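Local coordinates for protein virulence factor (Pectobacterium carotovorum, PDB 2W3Y) that acts as a virulence factor of a Drosophila pathogen, is S-palmitoylated and binds to lipid vesicles, at residues I65-A77 against V243-D256. Residues are numbered along the deposited sequence; the frame is centred on the assembly and turned at random.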
ATOM      1  N   ILE A  65       9.940   8.509  -1.347  1.00 26.33           N
ATOM      2  CA  ILE A  65      10.588   8.332  -0.040  1.00 26.87           C
ATOM      3  C   ILE A  65       9.659   8.669   1.112  1.00 25.84           C
ATOM      4  O   ILE A  65       9.571   7.913   2.090  1.00 26.31           O
ATOM      5  CB  ILE A  65      11.910   9.149   0.131  1.00 26.84           C
ATOM      6  CG1 ILE A  65      12.923   8.855  -0.985  1.00 28.69           C
ATOM      7  CG2 ILE A  65      12.524   8.908   1.523  1.00 28.04           C
ATOM      8  CD1 ILE A  65      13.180   7.425  -1.277  1.00 29.94           C
ATOM      9  N   LEU A  66       8.973   9.801   1.004  1.00 25.60           N
ATOM     10  CA  LEU A  66       7.994  10.211   2.019  1.00 25.21           C
ATOM     11  C   LEU A  66       6.891   9.170   2.267  1.00 24.63           C
ATOM     12  O   LEU A  66       6.565   8.857   3.419  1.00 24.58           O
ATOM     13  CB  LEU A  66       7.361  11.544   1.633  1.00 25.33           C
ATOM     14  CG  LEU A  66       8.234  12.798   1.754  1.00 25.93           C
ATOM     15  CD1 LEU A  66       7.515  14.002   1.112  1.00 28.50           C
ATOM     16  CD2 LEU A  66       8.607  13.089   3.218  1.00 26.25           C
ATOM     17  N   MET A  67       6.320   8.643   1.187  1.00 23.87           N
ATOM     18  CA  MET A  67       5.211   7.697   1.320  1.00 23.17           C
ATOM     19  C   MET A  67       5.653   6.363   1.944  1.00 23.03           C
ATOM     20  O   MET A  67       4.929   5.810   2.784  1.00 22.22           O
ATOM     21  CB  MET A  67       4.496   7.495  -0.024  1.00 22.93           C
ATOM     22  CG  MET A  67       3.611   8.671  -0.484  1.00 24.91           C
ATOM     23  SD  MET A  67       2.290   9.237   0.639  1.00 22.49           S
ATOM     24  CE  MET A  67       3.078  10.451   1.678  1.00 26.25           C
ATOM     25  N   GLU A  68       6.838   5.859   1.557  1.00 22.60           N
ATOM     26  CA  GLU A  68       7.382   4.624   2.169  1.00 23.11           C
ATOM     27  C   GLU A  68       7.608   4.808   3.686  1.00 22.48           C
ATOM     28  O   GLU A  68       7.401   3.881   4.485  1.00 21.70           O
ATOM     29  CB  GLU A  68       8.663   4.144   1.474  1.00 23.53           C
ATOM     30  CG  GLU A  68       8.452   3.719   0.003  1.00 25.20           C
ATOM     31  CD  GLU A  68       9.542   2.798  -0.569  1.00 25.30           C
ATOM     32  OE1 GLU A  68      10.535   2.459   0.129  1.00 29.45           O
ATOM     33  OE2 GLU A  68       9.388   2.381  -1.746  1.00 28.14           O
ATOM     34  N   ARG A  69       8.008   6.016   4.070  1.00 21.45           N
ATOM     35  CA  ARG A  69       8.197   6.353   5.476  1.00 22.04           C
ATOM     36  C   ARG A  69       6.872   6.409   6.239  1.00 21.14           C
ATOM     37  O   ARG A  69       6.797   5.921   7.372  1.00 21.67           O
ATOM     38  CB  ARG A  69       8.955   7.674   5.619  1.00 22.49           C
ATOM     39  CG  ARG A  69      10.429   7.567   5.189  1.00 25.24           C
ATOM     40  CD  ARG A  69      11.142   8.903   5.344  1.00 29.37           C
ATOM     41  NE  ARG A  69      11.549   9.092   6.737  1.00 34.42           N
ATOM     42  CZ  ARG A  69      12.080  10.203   7.244  1.00 34.73           C
ATOM     43  NH1 ARG A  69      12.278  11.275   6.480  1.00 35.85           N
ATOM     44  NH2 ARG A  69      12.414  10.236   8.531  1.00 34.13           N
ATOM     45  N   PHE A  70       5.848   6.997   5.617  1.00 20.80           N
ATOM     46  CA  PHE A  70       4.482   7.012   6.168  1.00 21.28           C
ATOM     47  C   PHE A  70       3.904   5.595   6.319  1.00 21.07           C
ATOM     48  O   PHE A  70       3.289   5.270   7.345  1.00 21.17           O
ATOM     49  CB  PHE A  70       3.555   7.894   5.325  1.00 21.64           C
ATOM     50  CG  PHE A  70       3.502   9.350   5.769  1.00 22.79           C
ATOM     51  CD1 PHE A  70       2.970   9.699   7.011  1.00 24.07           C
ATOM     52  CD2 PHE A  70       3.966  10.365   4.924  1.00 23.02           C
ATOM     53  CE1 PHE A  70       2.910  11.038   7.416  1.00 25.96           C
ATOM     54  CE2 PHE A  70       3.921  11.709   5.308  1.00 23.86           C
ATOM     55  CZ  PHE A  70       3.396  12.053   6.554  1.00 24.72           C
ATOM     56  N   VAL A  71       4.124   4.750   5.310  1.00 20.22           N
ATOM     57  CA  VAL A  71       3.694   3.345   5.382  1.00 20.74           C
ATOM     58  C   VAL A  71       4.356   2.607   6.553  1.00 20.18           C
ATOM     59  O   VAL A  71       3.656   1.919   7.321  1.00 20.93           O
ATOM     60  CB  VAL A  71       3.879   2.580   3.993  1.00 19.96           C
ATOM     61  CG1 VAL A  71       3.612   1.065   4.146  1.00 20.82           C
ATOM     62  CG2 VAL A  71       2.963   3.183   2.930  1.00 20.57           C
ATOM     63  N   ALA A  72       5.678   2.769   6.714  1.00 20.00           N
ATOM     64  CA  ALA A  72       6.416   2.147   7.829  1.00 20.58           C
ATOM     65  C   ALA A  72       5.999   2.729   9.208  1.00 21.02           C
ATOM     66  O   ALA A  72       5.892   1.982  10.186  1.00 20.83           O
ATOM     67  CB  ALA A  72       7.947   2.272   7.635  1.00 19.88           C
ATOM     68  N   VAL A  73       5.745   4.042   9.266  1.00 21.42           N
ATOM     69  CA  VAL A  73       5.183   4.675  10.500  1.00 21.84           C
ATOM     70  C   VAL A  73       3.831   4.053  10.895  1.00 21.94           C
ATOM     71  O   VAL A  73       3.632   3.690  12.061  1.00 22.12           O
ATOM     72  CB  VAL A  73       5.092   6.233  10.384  1.00 22.05           C
ATOM     73  CG1 VAL A  73       4.200   6.846  11.486  1.00 23.23           C
ATOM     74  CG2 VAL A  73       6.467   6.834  10.451  1.00 22.94           C
ATOM     75  N   ALA A  74       2.921   3.899   9.933  1.00 21.92           N
ATOM     76  CA  ALA A  74       1.617   3.301  10.222  1.00 21.67           C
ATOM     77  C   ALA A  74       1.775   1.844  10.696  1.00 21.85           C
ATOM     78  O   ALA A  74       1.191   1.427  11.708  1.00 21.70           O
ATOM     79  CB  ALA A  74       0.696   3.399   9.020  1.00 21.26           C
ATOM     80  N   SER A  75       2.601   1.087   9.981  1.00 21.12           N
ATOM     81  CA  SER A  75       2.862  -0.308  10.304  1.00 21.10           C
ATOM     82  C   SER A  75       3.465  -0.518  11.693  1.00 20.81           C
ATOM     83  O   SER A  75       3.097  -1.471  12.381  1.00 20.18           O
ATOM     84  CB  SER A  75       3.768  -0.955   9.255  1.00 19.65           C
ATOM     85  OG  SER A  75       3.911  -2.329   9.558  1.00 22.92           O
ATOM     86  N   ALA A  76       4.392   0.360  12.084  1.00 20.75           N
ATOM     87  CA  ALA A  76       5.034   0.291  13.404  1.00 21.55           C
ATOM     88  C   ALA A  76       4.073   0.575  14.575  1.00 21.60           C
ATOM     89  O   ALA A  76       4.133  -0.122  15.604  1.00 21.46           O
ATOM     90  CB  ALA A  76       6.274   1.182  13.454  1.00 21.20           C
ATOM     91  N   ALA A  77       3.175   1.547  14.389  1.00 22.33           N
ATOM     92  CA  ALA A  77       2.086   1.840  15.341  1.00 22.86           C
ATOM     93  C   ALA A  77       1.152   0.643  15.542  1.00 23.41           C
ATOM     94  O   ALA A  77       0.816   0.287  16.676  1.00 22.95           O
ATOM     95  CB  ALA A  77       1.286   3.065  14.878  1.00 23.35           C
ATOM     96  N   VAL A 243       5.916  17.593   9.076  1.00 33.88           N
ATOM     97  CA  VAL A 243       6.041  16.318   8.366  1.00 32.88           C
ATOM     98  C   VAL A 243       7.363  15.643   8.742  1.00 32.31           C
ATOM     99  O   VAL A 243       7.353  14.544   9.293  1.00 31.34           O
ATOM    100  CB  VAL A 243       5.918  16.496   6.818  1.00 32.59           C
ATOM    101  CG1 VAL A 243       6.279  15.203   6.061  1.00 32.64           C
ATOM    102  CG2 VAL A 243       4.493  16.964   6.433  1.00 33.33           C
ATOM    103  N   ASP A 244       8.484  16.329   8.481  1.00 32.01           N
ATOM    104  CA  ASP A 244       9.831  15.786   8.713  1.00 32.15           C
ATOM    105  C   ASP A 244      10.098  15.387  10.160  1.00 31.65           C
ATOM    106  O   ASP A 244      10.675  14.323  10.400  1.00 31.14           O
ATOM    107  CB  ASP A 244      10.911  16.758   8.226  1.00 32.87           C
ATOM    108  CG  ASP A 244      11.001  16.818   6.705  1.00 35.43           C
ATOM    109  OD1 ASP A 244      10.466  15.901   6.028  1.00 36.73           O
ATOM    110  OD2 ASP A 244      11.597  17.793   6.188  1.00 38.07           O
ATOM    111  N   ASN A 245       9.660  16.224  11.107  1.00 30.46           N
ATOM    112  CA  ASN A 245       9.833  15.946  12.531  1.00 30.42           C
ATOM    113  C   ASN A 245       9.026  14.731  12.983  1.00 29.44           C
ATOM    114  O   ASN A 245       9.517  13.890  13.734  1.00 29.50           O
ATOM    115  CB  ASN A 245       9.453  17.164  13.398  1.00 30.45           C
ATOM    116  CG  ASN A 245      10.490  18.302  13.336  1.00 32.22           C
ATOM    117  OD1 ASN A 245      11.676  18.082  13.080  1.00 33.29           O
ATOM    118  ND2 ASN A 245      10.029  19.527  13.581  1.00 33.76           N
ATOM    119  N   PHE A 246       7.780  14.661  12.534  1.00 29.21           N
ATOM    120  CA  PHE A 246       6.899  13.539  12.861  1.00 28.29           C
ATOM    121  C   PHE A 246       7.479  12.228  12.315  1.00 27.47           C
ATOM    122  O   PHE A 246       7.589  11.234  13.039  1.00 26.83           O
ATOM    123  CB  PHE A 246       5.505  13.798  12.288  1.00 28.35           C
ATOM    124  CG  PHE A 246       4.555  12.646  12.455  1.00 28.94           C
ATOM    125  CD1 PHE A 246       3.793  12.519  13.613  1.00 28.98           C
ATOM    126  CD2 PHE A 246       4.408  11.698  11.439  1.00 29.40           C
ATOM    127  CE1 PHE A 246       2.913  11.457  13.785  1.00 29.45           C
ATOM    128  CE2 PHE A 246       3.527  10.629  11.600  1.00 29.42           C
ATOM    129  CZ  PHE A 246       2.787  10.506  12.781  1.00 30.17           C
ATOM    130  N   LEU A 247       7.843  12.239  11.037  1.00 27.27           N
ATOM    131  CA  LEU A 247       8.454  11.066  10.398  1.00 27.80           C
ATOM    132  C   LEU A 247       9.760  10.615  11.087  1.00 28.63           C
ATOM    133  O   LEU A 247       9.981   9.419  11.289  1.00 28.73           O
ATOM    134  CB  LEU A 247       8.660  11.304   8.897  1.00 27.21           C
ATOM    135  CG  LEU A 247       7.418  11.412   7.995  1.00 27.14           C
ATOM    136  CD1 LEU A 247       7.856  11.462   6.559  1.00 27.39           C
ATOM    137  CD2 LEU A 247       6.426  10.253   8.202  1.00 25.44           C
ATOM    138  N   ASP A 248      10.594  11.581  11.480  1.00 29.63           N
ATOM    139  CA  ASP A 248      11.818  11.307  12.237  1.00 30.18           C
ATOM    140  C   ASP A 248      11.564  10.686  13.621  1.00 29.40           C
ATOM    141  O   ASP A 248      12.272   9.771  14.037  1.00 29.07           O
ATOM    142  CB  ASP A 248      12.680  12.587  12.341  1.00 31.36           C
ATOM    143  CG  ASP A 248      13.485  12.854  11.078  1.00 34.90           C
ATOM    144  OD1 ASP A 248      13.611  11.926  10.239  1.00 38.97           O
ATOM    145  OD2 ASP A 248      14.013  13.984  10.917  1.00 37.96           O
ATOM    146  N   LYS A 249      10.529  11.156  14.310  1.00 28.63           N
ATOM    147  CA  LYS A 249      10.221  10.686  15.659  1.00 28.47           C
ATOM    148  C   LYS A 249       9.647   9.251  15.728  1.00 28.05           C
ATOM    149  O   LYS A 249       9.938   8.491  16.660  1.00 27.10           O
ATOM    150  CB  LYS A 249       9.268  11.684  16.341  1.00 28.45           C
ATOM    151  CG  LYS A 249       9.107  11.482  17.848  1.00 29.44           C
ATOM    152  CD  LYS A 249       8.320  12.627  18.500  1.00 28.67           C
ATOM    153  CE  LYS A 249       7.852  12.266  19.907  1.00 29.29           C
ATOM    154  NZ  LYS A 249       6.845  13.259  20.440  1.00 31.09           N
ATOM    155  N   TYR A 250       8.838   8.886  14.738  1.00 28.27           N
ATOM    156  CA  TYR A 250       8.075   7.647  14.809  1.00 27.88           C
ATOM    157  C   TYR A 250       8.484   6.632  13.746  1.00 28.32           C
ATOM    158  O   TYR A 250       7.758   5.659  13.491  1.00 27.62           O
ATOM    159  CB  TYR A 250       6.582   7.965  14.754  1.00 28.07           C
ATOM    160  CG  TYR A 250       6.123   8.812  15.940  1.00 28.61           C
ATOM    161  CD1 TYR A 250       6.115   8.278  17.230  1.00 28.49           C
ATOM    162  CD2 TYR A 250       5.719  10.135  15.770  1.00 27.70           C
ATOM    163  CE1 TYR A 250       5.712   9.035  18.326  1.00 31.09           C
ATOM    164  CE2 TYR A 250       5.307  10.912  16.868  1.00 30.16           C
ATOM    165  CZ  TYR A 250       5.312  10.350  18.137  1.00 29.86           C
ATOM    166  OH  TYR A 250       4.912  11.076  19.234  1.00 31.52           O
ATOM    167  N   GLU A 251       9.666   6.855  13.167  1.00 28.38           N
ATOM    168  CA  GLU A 251      10.222   6.050  12.064  1.00 29.25           C
ATOM    169  C   GLU A 251      10.152   4.536  12.288  1.00 28.05           C
ATOM    170  O   GLU A 251      10.627   4.033  13.291  1.00 27.50           O
ATOM    171  CB  GLU A 251      11.682   6.452  11.787  1.00 28.72           C
ATOM    172  CG  GLU A 251      12.254   5.807  10.516  1.00 30.85           C
ATOM    173  CD  GLU A 251      13.696   6.196  10.223  1.00 33.07           C
ATOM    174  OE1 GLU A 251      14.391   5.384   9.560  1.00 37.59           O
ATOM    175  OE2 GLU A 251      14.132   7.302  10.646  1.00 37.75           O
ATOM    176  N   GLY A 252       9.564   3.817  11.337  1.00 27.93           N
ATOM    177  CA  GLY A 252       9.599   2.359  11.358  1.00 27.06           C
ATOM    178  C   GLY A 252      10.786   1.843  10.553  1.00 27.14           C
ATOM    179  O   GLY A 252      11.369   2.577   9.767  1.00 26.77           O
ATOM    180  N   LYS A 253      11.152   0.582  10.767  1.00 27.03           N
ATOM    181  CA  LYS A 253      12.106  -0.115   9.902  1.00 27.62           C
ATOM    182  C   LYS A 253      11.685   0.011   8.438  1.00 27.08           C
ATOM    183  O   LYS A 253      10.500   0.061   8.137  1.00 26.50           O
ATOM    184  CB  LYS A 253      12.167  -1.597  10.285  1.00 28.40           C
ATOM    185  CG  LYS A 253      13.374  -1.995  11.123  1.00 31.19           C
ATOM    186  CD  LYS A 253      13.219  -1.633  12.565  1.00 31.98           C
ATOM    187  CE  LYS A 253      14.380  -2.217  13.364  1.00 35.07           C
ATOM    188  NZ  LYS A 253      14.585  -1.507  14.648  1.00 33.96           N
ATOM    189  N   ALA A 254      12.659   0.066   7.536  1.00 26.74           N
ATOM    190  CA  ALA A 254      12.385   0.210   6.103  1.00 26.97           C
ATOM    191  C   ALA A 254      11.489  -0.909   5.544  1.00 26.57           C
ATOM    192  O   ALA A 254      11.806  -2.098   5.670  1.00 26.69           O
ATOM    193  CB  ALA A 254      13.701   0.304   5.312  1.00 27.11           C
ATOM    194  N   ILE A 255      10.383  -0.522   4.913  1.00 26.39           N
ATOM    195  CA  ILE A 255       9.528  -1.498   4.215  1.00 26.90           C
ATOM    196  C   ILE A 255      10.231  -2.152   3.026  1.00 26.93           C
ATOM    197  O   ILE A 255       9.889  -3.276   2.651  1.00 26.58           O
ATOM    198  CB  ILE A 255       8.116  -0.955   3.821  1.00 26.85           C
ATOM    199  CG1 ILE A 255       8.199   0.144   2.742  1.00 26.66           C
ATOM    200  CG2 ILE A 255       7.339  -0.502   5.073  1.00 27.62           C
ATOM    201  CD1 ILE A 255       6.862   0.521   2.113  1.00 27.11           C
ATOM    202  N   ASP A 256      11.232  -1.478   2.455  1.00 27.37           N
ATOM    203  CA  ASP A 256      12.012  -2.095   1.360  1.00 28.14           C
ATOM    204  C   ASP A 256      12.910  -3.276   1.781  1.00 28.10           C
ATOM    205  O   ASP A 256      13.445  -3.994   0.921  1.00 28.11           O
ATOM    206  CB  ASP A 256      12.747  -1.044   0.496  1.00 27.90           C
ATOM    207  CG  ASP A 256      13.947  -0.395   1.202  1.00 29.06           C
ATOM    208  OD1 ASP A 256      14.322  -0.825   2.305  1.00 28.58           O
ATOM    209  OD2 ASP A 256      14.521   0.563   0.619  1.00 30.92           O
TER
HETATM  210  O   HOH W   1       9.989   2.490   4.854  1.00 22.74           O
HETATM  211  O   HOH W   2      11.581   1.686   2.749  1.00 24.71           O
HETATM  212  O   HOH W   3      13.144   2.025  -1.192  1.00 34.85           O
HETATM  213  O   HOH W   4       9.177   5.462   8.758  1.00 26.08           O
HETATM  214  O   HOH W   5       9.938   7.926   9.171  1.00 32.84           O
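Leu-247 drops as a knob into a hole formed by Leu-66, Arg-69, Phe-70 and Val-73. Leu-247 CD2 stands over the middle of the Phe-70 ring, 3.6 Å from the centroid and 10° off the normal, a CH-pi contact. The other branch, Leu-247 CD1, turns to Leu-66 CD2 at 3.8 Å, the two leucines crossing at about a right angle. Val-73 CG1 reaches Phe-246 CE2 at 3.8 Å, while CG2 rests against the carbonyl of Tyr-250.

Arg-69 arches over Leu-247, whose CB lies under one guanidinium face. A bend at chi3 (81°) carries Arg-69 NH2 to Asp-248 OD1, a 2.7 Å salt bridge; OD1 lies in the guanidinium plane, but NH2 comes to its anti side, tilted out of the carboxylate plane. Glu-251 OE2, 4.0 Å from Arg-69 NH2, probably adds to the negative field there.

Past the helix, Gly-252 passes close over Ala-72 and Ala-76, and Ile-255 drapes CG2 on Ala-72 CB (3.8 Å) and CD1 on Val-71. Waters stitch this margin: one joins Arg-69 O to Gly-252 N, another Glu-68 O to Ile-255 N. Glu-68 OE2 is held by Thr-46 and Tyr-261. Phe-191 of strand 185-198 backs Phe-70 and Val-71. A single knob-into-hole contact thus marks the packing of segments 65-77 and 243-250, inclined at 46°, extended by the loop and 3-10 turn leading to strand 262-266 of the Evf fold's mixed sheet.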